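Local coordinates for protein C-terminal peptide of Putative angiotensinogen (Lampetra fluviatilis, PDB 5INW) that forms the C-terminal part of lamprey angiotensinogen, a serpin that binds heparin, which promotes its inhibition of thrombin, at residues V13-D18 with I25-V30. Numbering follows the deposited sequence.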
# COMPACT_ATOMS: atom_id res chain seq x y z
N VAL C 13 -0.03 -15.19 1.36
CA VAL C 13 0.44 -13.84 1.61
C VAL C 13 1.28 -13.34 0.42
O VAL C 13 2.06 -14.09 -0.21
CB VAL C 13 1.27 -13.79 2.88
CG1 VAL C 13 1.82 -12.39 3.14
CG2 VAL C 13 0.42 -14.24 4.05
N VAL C 14 1.13 -12.05 0.13
CA VAL C 14 1.69 -11.47 -1.07
C VAL C 14 2.36 -10.15 -0.66
O VAL C 14 1.85 -9.45 0.17
CB VAL C 14 0.58 -11.33 -2.15
CG1 VAL C 14 -0.24 -10.09 -1.93
CG2 VAL C 14 1.16 -11.33 -3.52
N LEU C 15 3.56 -9.90 -1.17
CA LEU C 15 4.33 -8.68 -0.90
C LEU C 15 5.05 -8.24 -2.17
O LEU C 15 5.79 -9.01 -2.74
CB LEU C 15 5.38 -8.88 0.20
CG LEU C 15 4.95 -9.39 1.57
CD1 LEU C 15 6.18 -9.51 2.43
CD2 LEU C 15 3.93 -8.52 2.28
N ILE C 16 4.83 -7.00 -2.57
CA ILE C 16 5.46 -6.45 -3.73
C ILE C 16 6.48 -5.47 -3.17
O ILE C 16 6.10 -4.55 -2.44
CB ILE C 16 4.42 -5.74 -4.60
CG1 ILE C 16 3.53 -6.77 -5.26
CG2 ILE C 16 5.09 -4.90 -5.66
CD1 ILE C 16 2.31 -6.19 -5.91
N TYR C 17 7.76 -5.66 -3.48
CA TYR C 17 8.80 -4.88 -2.81
C TYR C 17 9.99 -4.54 -3.69
O TYR C 17 10.26 -5.22 -4.66
CB TYR C 17 9.28 -5.68 -1.59
CG TYR C 17 10.14 -6.86 -1.97
CD1 TYR C 17 9.58 -8.07 -2.44
CD2 TYR C 17 11.53 -6.74 -1.91
CE1 TYR C 17 10.41 -9.14 -2.81
CE2 TYR C 17 12.35 -7.80 -2.27
CZ TYR C 17 11.82 -8.99 -2.72
OH TYR C 17 12.73 -9.99 -3.09
N ASP C 18 10.68 -3.46 -3.37
CA ASP C 18 11.88 -3.06 -4.10
C ASP C 18 13.02 -3.81 -3.50
O ASP C 18 13.16 -3.81 -2.27
CB ASP C 18 12.14 -1.56 -3.94
CG ASP C 18 13.44 -1.09 -4.56
OD1 ASP C 18 13.93 -1.67 -5.56
OD2 ASP C 18 14.01 -0.15 -3.99
N ILE C 25 5.83 -2.09 -0.95
CA ILE C 25 4.98 -1.18 -1.64
C ILE C 25 3.52 -1.57 -1.51
O ILE C 25 2.67 -0.68 -1.42
CB ILE C 25 5.38 -1.15 -3.12
CG1 ILE C 25 6.87 -0.84 -3.21
CG2 ILE C 25 4.59 -0.09 -3.90
CD1 ILE C 25 7.41 -1.03 -4.58
N PHE C 26 3.22 -2.87 -1.61
CA PHE C 26 1.92 -3.41 -1.32
C PHE C 26 2.10 -4.64 -0.49
O PHE C 26 3.09 -5.32 -0.62
CB PHE C 26 1.17 -3.83 -2.59
CG PHE C 26 0.86 -2.69 -3.53
CD1 PHE C 26 -0.34 -2.00 -3.40
CD2 PHE C 26 1.77 -2.30 -4.50
CE1 PHE C 26 -0.62 -0.94 -4.25
CE2 PHE C 26 1.50 -1.22 -5.31
CZ PHE C 26 0.30 -0.55 -5.20
N MET C 27 1.15 -4.87 0.41
CA MET C 27 1.11 -6.02 1.27
C MET C 27 -0.26 -6.56 1.19
O MET C 27 -1.25 -5.82 1.12
CB MET C 27 1.25 -5.61 2.75
CG MET C 27 2.65 -5.27 3.16
SD MET C 27 2.82 -4.46 4.73
CE MET C 27 1.67 -5.38 5.68
N GLY C 28 -0.35 -7.87 1.34
CA GLY C 28 -1.65 -8.48 1.52
C GLY C 28 -1.69 -9.99 1.56
O GLY C 28 -0.66 -10.68 1.65
N ARG C 29 -2.94 -10.46 1.49
CA ARG C 29 -3.29 -11.85 1.48
C ARG C 29 -4.39 -12.02 0.45
O ARG C 29 -5.41 -11.31 0.49
CB ARG C 29 -3.78 -12.32 2.86
CG ARG C 29 -4.45 -13.72 2.87
CD ARG C 29 -5.85 -13.66 3.45
NE ARG C 29 -5.74 -13.52 4.90
CZ ARG C 29 -6.76 -13.41 5.74
NH1 ARG C 29 -6.50 -13.33 7.03
NH2 ARG C 29 -8.02 -13.37 5.30
N VAL C 30 -4.16 -12.97 -0.45
CA VAL C 30 -5.16 -13.36 -1.42
C VAL C 30 -5.79 -14.68 -0.98
O VAL C 30 -5.09 -15.70 -0.92
CB VAL C 30 -4.56 -13.51 -2.81
CG1 VAL C 30 -5.65 -13.91 -3.78
CG2 VAL C 30 -3.93 -12.20 -3.25
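The Phe26 ring is met obliquely by Ile16, whose CD1 lies 4.2 Å from Phe26 CD2. Ile16 CG1 and Phe26 CG are both anti to their own carbonyl carbons, so the two groups run side by side on one face of the sheet. Phe107 of the larger angiotensinogen chain meets the same ring with its plane nearly parallel. Tyr17 leaves its strand pointing away from residues 25-30, and Leu15 O lies at the edge of its ring, in plane. On the other face from Ile16, Leu15 CD2 packs against Met27 CG at 3.6 Å. Val14 and Gly28 form a hydrogen-bonded pair. Val14 N reaches Gly28 O at 2.7 Å from above the carbonyl plane, whereas Gly28 N approaches Val14 O in plane. Val14 CG1 lies 3.7 Å from Gly28 O. Ile16 N donates to Phe26 O. Ile16 O takes Ile25 N at 2.9 Å, nearly along the C=O axis, and Phe26 N weakly at 3.4 Å. Arg29 turns its charged end to Glu323 of the larger angiotensinogen chain in a salt bridge. The pairing is an antiparallel beta hairpin with a classic beta bulge, in which Ile25 and Phe26 both face Ile16, built into a larger serpin sheet through a strand of the larger angiotensinogen chain.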